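Local coordinates for VgrG protein (Vibrio cholerae, PDB 4DTH) that is an actin cross-linking toxin that binds ATP and magnesium ions and probably joins G-actin monomers to one another, at residues N217-E222 with K292-A297; S204-F209 with V227-T232; G67-P72 with W84-V89. All coordinates share one frame; numbering follows the deposited sequence.

Overall arrangement
Contact 3 comes first along the chain, joining strands 56-68 and 85-97 before the other two contacts open. Contacts 1 and 2 interleave: their segments follow in the order 204-209, 217-222, 227-232 and 292-297. Both use helix 221-245, which links helices 204-212 and 292-307 into one helical group. Their centres are 13 Å apart, and they touch where Leu218 CD1 meets Phe209 CE2 at 3.7 Å. Contact 3 lies across the chain's centre, with its own centre 54 Å from that of contact 1 and 48 Å from that of contact 2. The contacts thus sample a helical region on one side of the chain's centre and a strand pairing on the other.

Contact 1: N217-E222 with K292-A297; sequences NLDDKE and KSDAKA
Asp294 reaches from the first turn of helix 292-307 into the loop ahead of helix 221-245 and grips Asp219 and Asp220 by their backbone. Its CB points toward that loop. CG is anti to the carbonyl carbon (chi1 -78°) and comes close to the backbone N and CB of Asp219. From there the two oxygens divide the work. Asp294 OD1 accepts a hydrogen bond from Asp219 N at 2.9 Å. Asp294 OD2 accepts one from Asp220 N at 2.8 Å. Each oxygen uses its syn lone pair, and the bonds are moderately bent, with N-H...O angles of 150° and 156°. One carboxylate therefore ties down two successive N-H groups.

Asp294 OD1 has a further partner, a water that donates to it at 2.7 Å. The same water is hydrogen-bonded to Ser293 OG at 2.6 Å and reaches Asn217 O only weakly.

The arrangement joins the starts of two helices. On one side, Asp294 N is hydrogen-bonded to Ser291 OG. On the other, Asp220 is the N-cap of helix 221-245, where its OD1 bonds Leu223 N. The loop N-H groups and the nearby helix start would favour a charged Asp294, although Asp219 brings a like charge close.

Asp219 OD2 lies 3.5 Å from Asp294 OD1. This Asp219 oxygen is hydrogen-bonded to Ser291 OG, which gives it a partner beside the other acid. CB of Asp219 rests against Asp294 OD2 at 3.4 Å. The apolar part of the contact belongs to Leu218. Its CD2 branch packs against Ala297 CB at 3.9 Å, one turn further along the helix from Ser293, and also lies beside Asp294 OD1.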
loop_
_atom_site.group_PDB
_atom_site.type_symbol
_atom_site.label_atom_id
_atom_site.label_comp_id
_atom_site.label_asym_id
_atom_site.label_seq_id
_atom_site.Cartn_x
_atom_site.Cartn_y
_atom_site.Cartn_z
ATOM N N ASN A 217 0.828 -32.147 -19.961
ATOM C CA ASN A 217 1.932 -32.560 -19.134
ATOM C C ASN A 217 2.584 -31.286 -18.625
ATOM O O ASN A 217 3.414 -30.685 -19.313
ATOM C CB ASN A 217 2.894 -33.441 -19.916
ATOM C CG ASN A 217 3.743 -34.291 -19.021
ATOM O OD1 ASN A 217 3.299 -34.791 -17.977
ATOM N ND2 ASN A 217 4.992 -34.473 -19.407
ATOM N N LEU A 218 2.111 -30.819 -17.462
ATOM C CA LEU A 218 2.608 -29.570 -16.893
ATOM C C LEU A 218 3.844 -29.774 -16.054
ATOM O O LEU A 218 3.946 -30.771 -15.333
ATOM C CB LEU A 218 1.508 -28.821 -16.117
ATOM C CG LEU A 218 0.284 -28.370 -16.936
ATOM C CD1 LEU A 218 -0.697 -27.638 -16.056
ATOM C CD2 LEU A 218 0.686 -27.469 -18.117
ATOM N N ASP A 219 4.789 -28.819 -16.161
ATOM C CA ASP A 219 6.042 -28.830 -15.407
ATOM C C ASP A 219 5.767 -28.854 -13.906
ATOM O O ASP A 219 6.304 -29.706 -13.191
ATOM C CB ASP A 219 6.930 -27.649 -15.817
ATOM C CG ASP A 219 7.481 -27.783 -17.226
ATOM O OD1 ASP A 219 8.039 -28.867 -17.562
ATOM O OD2 ASP A 219 7.373 -26.797 -17.993
ATOM N N ASP A 220 4.847 -27.974 -13.454
ATOM C CA ASP A 220 4.423 -27.924 -12.068
ATOM C C ASP A 220 2.945 -27.608 -12.069
ATOM O O ASP A 220 2.560 -26.435 -12.060
ATOM C CB ASP A 220 5.239 -26.883 -11.277
ATOM C CG ASP A 220 5.151 -27.034 -9.768
ATOM O OD1 ASP A 220 4.082 -27.471 -9.268
ATOM O OD2 ASP A 220 6.125 -26.673 -9.081
ATOM N N LYS A 221 2.117 -28.661 -12.145
ATOM C CA LYS A 221 0.659 -28.534 -12.204
ATOM C C LYS A 221 -0.015 -27.832 -11.019
ATOM O O LYS A 221 -0.970 -27.087 -11.230
ATOM C CB LYS A 221 -0.012 -29.867 -12.566
ATOM C CG LYS A 221 0.049 -30.925 -11.488
ATOM C CD LYS A 221 -0.464 -32.239 -12.020
ATOM C CE LYS A 221 -1.421 -32.913 -11.072
ATOM N NZ LYS A 221 -0.745 -33.387 -9.835
ATOM N N GLU A 222 0.503 -28.040 -9.792
ATOM C CA GLU A 222 -0.062 -27.418 -8.593
ATOM C C GLU A 222 0.285 -25.925 -8.533
ATOM O O GLU A 222 -0.567 -25.115 -8.156
ATOM C CB GLU A 222 0.363 -28.157 -7.313
ATOM C CG GLU A 222 -0.021 -29.632 -7.344
ATOM C CD GLU A 222 -1.100 -30.070 -6.382
ATOM O OE1 GLU A 222 -2.295 -29.889 -6.707
ATOM O OE2 GLU A 222 -0.754 -30.649 -5.328
ATOM N N LYS A 292 8.143 -21.256 -19.116
ATOM C CA LYS A 292 7.567 -20.600 -20.303
ATOM C C LYS A 292 6.307 -21.380 -20.762
ATOM O O LYS A 292 5.261 -20.773 -21.004
ATOM C CB LYS A 292 8.623 -20.528 -21.435
ATOM C CG LYS A 292 8.216 -19.758 -22.697
ATOM C CD LYS A 292 9.045 -20.201 -23.912
ATOM C CE LYS A 292 8.590 -19.559 -25.203
ATOM N NZ LYS A 292 8.929 -20.395 -26.389
ATOM N N SER A 293 6.407 -22.726 -20.792
ATOM C CA SER A 293 5.342 -23.653 -21.183
ATOM C C SER A 293 4.115 -23.598 -20.251
ATOM O O SER A 293 2.993 -23.458 -20.747
ATOM C CB SER A 293 5.887 -25.076 -21.273
ATOM O OG SER A 293 4.872 -25.977 -21.680
ATOM N N ASP A 294 4.327 -23.717 -18.920
ATOM C CA ASP A 294 3.264 -23.657 -17.904
ATOM C C ASP A 294 2.553 -22.306 -17.911
ATOM O O ASP A 294 1.329 -22.276 -17.778
ATOM C CB ASP A 294 3.806 -23.941 -16.495
ATOM C CG ASP A 294 4.048 -25.403 -16.173
ATOM O OD1 ASP A 294 4.025 -26.235 -17.112
ATOM O OD2 ASP A 294 4.242 -25.720 -14.977
ATOM N N ALA A 295 3.315 -21.199 -18.060
ATOM C CA ALA A 295 2.762 -19.841 -18.118
ATOM C C ALA A 295 1.830 -19.708 -19.323
ATOM O O ALA A 295 0.722 -19.186 -19.170
ATOM C CB ALA A 295 3.886 -18.809 -18.192
ATOM N N LYS A 296 2.246 -20.249 -20.502
ATOM C CA LYS A 296 1.440 -20.233 -21.729
ATOM C C LYS A 296 0.095 -20.930 -21.487
ATOM O O LYS A 296 -0.945 -20.373 -21.845
ATOM C CB LYS A 296 2.199 -20.861 -22.922
ATOM C CG LYS A 296 3.153 -19.891 -23.633
ATOM C CD LYS A 296 3.849 -20.527 -24.855
ATOM C CE LYS A 296 4.756 -19.558 -25.585
ATOM N NZ LYS A 296 5.482 -20.179 -26.724
ATOM N N ALA A 297 0.118 -22.101 -20.814
ATOM C CA ALA A 297 -1.067 -22.903 -20.479
ATOM C C ALA A 297 -2.001 -22.155 -19.520
ATOM O O ALA A 297 -3.213 -22.152 -19.733
ATOM C CB ALA A 297 -0.649 -24.239 -19.879
HETATM O O HOH W 1 3.837 -27.247 -19.619
#

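Contact 2: S204-F209 with V227-T232; sequences SLKSQF and VFAYLT
Leu205 and Ala229 mark the closest backbone approach of two helices, with their CA atoms 4.9 Å apart. The short helical segments run in largely opposing directions, at 128°, and their axes come within 8.0 Å. Ala229 has only a CB to place in the interface. Leu205 CB lies against Ala229 CB at 3.8 Å, and Lys206 CG covers it from the neighbouring position. The Lys206 chain bends at chi3, and its NZ is hydrogen-bonded to Gly185 O.

Beside the alanine, Phe209 and Phe228 meet obliquely. Their ring centroids are 4.8 Å apart and the planes are turned by 35°. Phe209 CD1 comes over one face of the Phe228 ring, offset toward the rim, 3.4 Å from Phe228 CG. The carbonyl O of Leu205 lies at the edge of that ring, near its plane.

These helices, 204-212 and 221-245, are consecutive in the chain and make a helix-loop-helix pair whose facing sides are buried. Helix 292-307 adds His301 and Gln305 against Phe228.

Thr232 OG1 sits over the centre of the other face of the Phe228 ring, 3.4 Å above its plane. Thr232 OG1 donates to Phe228 O at 2.8 Å. That carbonyl also takes the helical bond from Thr232 N, from the opposite face of its plane. CG2 of Thr232, anti to the backbone N, meets Leu205 CD1 at 3.7 Å.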
loop_
_atom_site.group_PDB
_atom_site.type_symbol
_atom_site.label_atom_id
_atom_site.label_comp_id
_atom_site.label_asym_id
_atom_site.label_seq_id
_atom_site.Cartn_x
_atom_site.Cartn_y
_atom_site.Cartn_z
ATOM N N SER A 204 -12.048 -22.091 -5.748
ATOM C CA SER A 204 -12.622 -23.132 -6.608
ATOM C C SER A 204 -11.912 -23.205 -7.972
ATOM O O SER A 204 -11.927 -24.257 -8.619
ATOM C CB SER A 204 -14.120 -22.912 -6.795
ATOM O OG SER A 204 -14.400 -21.722 -7.510
ATOM N N LEU A 205 -11.284 -22.086 -8.401
ATOM C CA LEU A 205 -10.565 -22.029 -9.676
ATOM C C LEU A 205 -9.337 -22.952 -9.746
ATOM O O LEU A 205 -8.930 -23.333 -10.844
ATOM C CB LEU A 205 -10.191 -20.583 -10.037
ATOM C CG LEU A 205 -11.359 -19.688 -10.396
ATOM C CD1 LEU A 205 -10.930 -18.244 -10.409
ATOM C CD2 LEU A 205 -11.994 -20.090 -11.747
ATOM N N LYS A 206 -8.753 -23.314 -8.591
ATOM C CA LYS A 206 -7.598 -24.220 -8.563
ATOM C C LYS A 206 -7.967 -25.592 -9.115
ATOM O O LYS A 206 -7.335 -26.067 -10.060
ATOM C CB LYS A 206 -7.076 -24.386 -7.145
ATOM C CG LYS A 206 -6.252 -23.215 -6.694
ATOM C CD LYS A 206 -5.560 -23.582 -5.450
ATOM C CE LYS A 206 -6.359 -23.175 -4.284
ATOM N NZ LYS A 206 -6.026 -24.028 -3.131
ATOM N N SER A 207 -9.023 -26.203 -8.539
ATOM C CA SER A 207 -9.508 -27.519 -8.969
ATOM C C SER A 207 -10.078 -27.450 -10.386
ATOM O O SER A 207 -9.931 -28.407 -11.153
ATOM C CB SER A 207 -10.539 -28.077 -7.993
ATOM O OG SER A 207 -11.605 -27.167 -7.780
ATOM N N GLN A 208 -10.666 -26.292 -10.752
ATOM C CA GLN A 208 -11.193 -26.082 -12.093
ATOM C C GLN A 208 -10.049 -26.177 -13.114
ATOM O O GLN A 208 -10.191 -26.911 -14.084
ATOM C CB GLN A 208 -11.916 -24.725 -12.194
ATOM C CG GLN A 208 -12.752 -24.577 -13.474
ATOM C CD GLN A 208 -14.162 -25.164 -13.393
ATOM O OE1 GLN A 208 -14.992 -24.942 -14.278
ATOM N NE2 GLN A 208 -14.496 -25.898 -12.323
ATOM N N PHE A 209 -8.886 -25.511 -12.844
ATOM C CA PHE A 209 -7.739 -25.553 -13.770
ATOM C C PHE A 209 -7.253 -27.003 -13.967
ATOM O O PHE A 209 -6.967 -27.403 -15.093
ATOM C CB PHE A 209 -6.577 -24.663 -13.276
ATOM C CG PHE A 209 -5.411 -24.560 -14.233
ATOM C CD1 PHE A 209 -5.480 -23.742 -15.352
ATOM C CD2 PHE A 209 -4.254 -25.310 -14.032
ATOM C CE1 PHE A 209 -4.411 -23.653 -16.238
ATOM C CE2 PHE A 209 -3.190 -25.224 -14.921
ATOM C CZ PHE A 209 -3.273 -24.402 -16.019
ATOM N N VAL A 227 -1.360 -20.223 -9.645
ATOM C CA VAL A 227 -1.172 -18.997 -10.432
ATOM C C VAL A 227 -2.459 -18.692 -11.204
ATOM O O VAL A 227 -2.909 -17.543 -11.210
ATOM C CB VAL A 227 0.075 -19.029 -11.355
ATOM C CG1 VAL A 227 0.123 -17.796 -12.262
ATOM C CG2 VAL A 227 1.361 -19.124 -10.531
ATOM N N PHE A 228 -3.063 -19.724 -11.814
ATOM C CA PHE A 228 -4.311 -19.551 -12.559
ATOM C C PHE A 228 -5.412 -19.004 -11.660
ATOM O O PHE A 228 -6.070 -18.052 -12.054
ATOM C CB PHE A 228 -4.759 -20.876 -13.197
ATOM C CG PHE A 228 -6.119 -20.811 -13.853
ATOM C CD1 PHE A 228 -6.257 -20.366 -15.164
ATOM C CD2 PHE A 228 -7.257 -21.231 -13.174
ATOM C CE1 PHE A 228 -7.510 -20.348 -15.784
ATOM C CE2 PHE A 228 -8.510 -21.224 -13.804
ATOM C CZ PHE A 228 -8.623 -20.767 -15.096
ATOM N N ALA A 229 -5.618 -19.597 -10.464
ATOM C CA ALA A 229 -6.667 -19.119 -9.556
ATOM C C ALA A 229 -6.433 -17.673 -9.112
ATOM O O ALA A 229 -7.386 -16.892 -9.068
ATOM C CB ALA A 229 -6.779 -20.021 -8.349
ATOM N N TYR A 230 -5.175 -17.317 -8.815
ATOM C CA TYR A 230 -4.801 -15.974 -8.380
ATOM C C TYR A 230 -5.082 -14.952 -9.489
ATOM O O TYR A 230 -5.818 -13.984 -9.257
ATOM C CB TYR A 230 -3.316 -15.951 -7.958
ATOM C CG TYR A 230 -2.826 -14.578 -7.545
ATOM C CD1 TYR A 230 -3.200 -14.020 -6.323
ATOM C CD2 TYR A 230 -2.029 -13.817 -8.392
ATOM C CE1 TYR A 230 -2.771 -12.750 -5.947
ATOM C CE2 TYR A 230 -1.579 -12.551 -8.020
ATOM C CZ TYR A 230 -1.956 -12.021 -6.797
ATOM O OH TYR A 230 -1.537 -10.766 -6.443
ATOM N N LEU A 231 -4.501 -15.168 -10.689
ATOM C CA LEU A 231 -4.675 -14.255 -11.823
ATOM C C LEU A 231 -6.122 -14.182 -12.280
ATOM O O LEU A 231 -6.632 -13.078 -12.460
ATOM C CB LEU A 231 -3.765 -14.639 -12.999
ATOM C CG LEU A 231 -2.282 -14.329 -12.831
ATOM C CD1 LEU A 231 -1.498 -14.791 -14.052
ATOM C CD2 LEU A 231 -2.045 -12.815 -12.584
ATOM N N THR A 232 -6.799 -15.339 -12.441
ATOM C CA THR A 232 -8.204 -15.327 -12.863
ATOM C C THR A 232 -9.059 -14.549 -11.862
ATOM O O THR A 232 -9.882 -13.752 -12.289
ATOM C CB THR A 232 -8.742 -16.737 -13.141
ATOM O OG1 THR A 232 -7.892 -17.391 -14.087
ATOM C CG2 THR A 232 -10.153 -16.706 -13.692
#

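Contact 3: G67-P72 with W84-V89; sequences GSYQRP and WQTHTV
Ser68 and Gln85 form an antiparallel non-hydrogen-bonded pair where strand 56-68 ends and strand 85-97 begins. The contact sits at the end of this strand pairing, where the chain leaves one strand and returns into the other. Backbone bonds flank the pair on both sides. Thr86 N donates to Gly67 O at 2.8 Å, nearly straight at 166°. Tyr69 N donates to Trp84 O, also at 2.8 Å, from above the carbonyl plane. Ser68 CA lies 3.6 Å from Trp84 O and makes a CA-H...O contact with it. A water lies 2.8 Å from Trp84 O and near Tyr69 O, and can donate to either.

Ser68 and Gln85 start out in diverging directions, yet Gln85 NE2 reaches Ser68 OG. The Gln85 chain bends at chi2 (-69°), which turns CD back toward the serine. Gln85 NE2 then donates to Ser68 OG at 2.9 Å, with OG tilted 26° out of the amide plane. OE1 of Gln85 is held by Asn65 ND2.

The two strands follow each other in the chain and make a beta hairpin with a long connection. Strand 34-38 pairs with strand 85-97 as well.

The side chains of Tyr69 and Trp84 lie side by side and point the same way, their CB atoms 4.0 Å apart. Tyr69 CD2 also comes near Trp84 CB. Further out, Tyr69 OH is hydrogen-bonded to His127 ND1 and accepts a bond from Arg71 NH1 at 3.2 Å.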
loop_
_atom_site.group_PDB
_atom_site.type_symbol
_atom_site.label_atom_id
_atom_site.label_comp_id
_atom_site.label_asym_id
_atom_site.label_seq_id
_atom_site.Cartn_x
_atom_site.Cartn_y
_atom_site.Cartn_z
ATOM N N GLY A 67 -5.304 21.700 0.737
ATOM C CA GLY A 67 -5.328 23.045 0.177
ATOM C C GLY A 67 -4.037 23.826 0.309
ATOM O O GLY A 67 -3.103 23.383 0.979
ATOM N N SER A 68 -3.976 24.993 -0.344
ATOM C CA SER A 68 -2.797 25.855 -0.319
ATOM C C SER A 68 -2.515 26.381 1.086
ATOM O O SER A 68 -3.436 26.598 1.875
ATOM C CB SER A 68 -2.939 26.996 -1.322
ATOM O OG SER A 68 -2.924 26.470 -2.643
ATOM N N TYR A 69 -1.230 26.513 1.405
ATOM C CA TYR A 69 -0.780 26.995 2.707
ATOM C C TYR A 69 -0.680 28.497 2.686
ATOM O O TYR A 69 -0.134 29.071 1.740
ATOM C CB TYR A 69 0.586 26.384 3.062
ATOM C CG TYR A 69 1.212 26.911 4.341
ATOM C CD1 TYR A 69 0.664 26.608 5.588
ATOM C CD2 TYR A 69 2.377 27.672 4.308
ATOM C CE1 TYR A 69 1.263 27.049 6.770
ATOM C CE2 TYR A 69 2.978 28.131 5.484
ATOM C CZ TYR A 69 2.412 27.824 6.711
ATOM O OH TYR A 69 3.001 28.265 7.875
ATOM N N GLN A 70 -1.196 29.128 3.738
ATOM C CA GLN A 70 -1.097 30.571 3.928
ATOM C C GLN A 70 -0.438 30.782 5.279
ATOM O O GLN A 70 -0.998 30.392 6.310
ATOM C CB GLN A 70 -2.472 31.274 3.863
ATOM C CG GLN A 70 -3.180 31.151 2.499
ATOM C CD GLN A 70 -2.349 31.657 1.329
ATOM O OE1 GLN A 70 -1.711 32.725 1.381
ATOM N NE2 GLN A 70 -2.331 30.889 0.250
ATOM N N ARG A 71 0.780 31.358 5.253
ATOM C CA ARG A 71 1.538 31.669 6.459
ATOM C C ARG A 71 0.700 32.644 7.290
ATOM O O ARG A 71 0.356 33.711 6.772
ATOM C CB ARG A 71 2.887 32.327 6.087
ATOM C CG ARG A 71 3.785 32.687 7.280
ATOM C CD ARG A 71 4.413 31.438 7.818
ATOM N NE ARG A 71 5.287 31.613 8.979
ATOM C CZ ARG A 71 5.877 30.578 9.568
ATOM N NH1 ARG A 71 5.695 29.350 9.098
ATOM N NH2 ARG A 71 6.651 30.761 10.627
ATOM N N PRO A 72 0.337 32.307 8.552
ATOM C CA PRO A 72 -0.431 33.261 9.365
ATOM C C PRO A 72 0.297 34.611 9.450
ATOM O O PRO A 72 1.524 34.628 9.620
ATOM C CB PRO A 72 -0.522 32.576 10.730
ATOM C CG PRO A 72 -0.377 31.129 10.428
ATOM C CD PRO A 72 0.636 31.082 9.322
ATOM N N TRP A 84 3.082 27.000 -1.653
ATOM C CA TRP A 84 3.133 25.881 -0.710
ATOM C C TRP A 84 1.756 25.283 -0.489
ATOM O O TRP A 84 0.753 26.006 -0.483
ATOM C CB TRP A 84 3.739 26.316 0.634
ATOM C CG TRP A 84 5.237 26.400 0.654
ATOM C CD1 TRP A 84 6.050 26.932 -0.309
ATOM C CD2 TRP A 84 6.092 26.048 1.752
ATOM N NE1 TRP A 84 7.363 26.889 0.103
ATOM C CE2 TRP A 84 7.417 26.361 1.369
ATOM C CE3 TRP A 84 5.864 25.500 3.026
ATOM C CZ2 TRP A 84 8.512 26.127 2.208
ATOM C CZ3 TRP A 84 6.953 25.258 3.854
ATOM C CH2 TRP A 84 8.259 25.560 3.442
ATOM N N GLN A 85 1.720 23.955 -0.320
ATOM C CA GLN A 85 0.494 23.183 -0.112
ATOM C C GLN A 85 0.492 22.524 1.251
ATOM O O GLN A 85 1.557 22.136 1.739
ATOM C CB GLN A 85 0.380 22.081 -1.183
ATOM C CG GLN A 85 0.326 22.605 -2.631
ATOM C CD GLN A 85 -0.956 23.335 -2.910
ATOM O OE1 GLN A 85 -2.042 22.774 -2.783
ATOM N NE2 GLN A 85 -0.859 24.600 -3.296
ATOM N N THR A 86 -0.691 22.377 1.853
ATOM C CA THR A 86 -0.861 21.714 3.144
ATOM C C THR A 86 -1.309 20.268 2.906
ATOM O O THR A 86 -2.102 20.011 1.993
ATOM C CB THR A 86 -1.854 22.509 3.998
ATOM O OG1 THR A 86 -1.314 23.796 4.296
ATOM C CG2 THR A 86 -2.211 21.824 5.267
ATOM N N HIS A 87 -0.795 19.327 3.712
ATOM C CA HIS A 87 -1.157 17.917 3.624
ATOM C C HIS A 87 -1.278 17.334 5.002
ATOM O O HIS A 87 -0.620 17.808 5.928
ATOM C CB HIS A 87 -0.093 17.119 2.842
ATOM C CG HIS A 87 0.150 17.584 1.435
ATOM N ND1 HIS A 87 -0.397 16.921 0.356
ATOM C CD2 HIS A 87 0.928 18.590 0.976
ATOM C CE1 HIS A 87 0.031 17.566 -0.718
ATOM N NE2 HIS A 87 0.824 18.577 -0.394
ATOM N N THR A 88 -2.028 16.244 5.130
ATOM C CA THR A 88 -2.034 15.486 6.377
ATOM C C THR A 88 -0.667 14.755 6.413
ATOM O O THR A 88 0.003 14.635 5.379
ATOM C CB THR A 88 -3.206 14.494 6.432
ATOM O OG1 THR A 88 -3.114 13.592 5.326
ATOM C CG2 THR A 88 -4.565 15.193 6.437
ATOM N N VAL A 89 -0.257 14.308 7.591
ATOM C CA VAL A 89 0.994 13.585 7.779
ATOM C C VAL A 89 0.675 12.110 7.942
ATOM O O VAL A 89 -0.182 11.733 8.747
ATOM C CB VAL A 89 1.824 14.123 8.971
ATOM C CG1 VAL A 89 2.979 13.182 9.320
ATOM C CG2 VAL A 89 2.346 15.528 8.693
HETATM O O HOH W 2 0.229 28.631 -1.152
#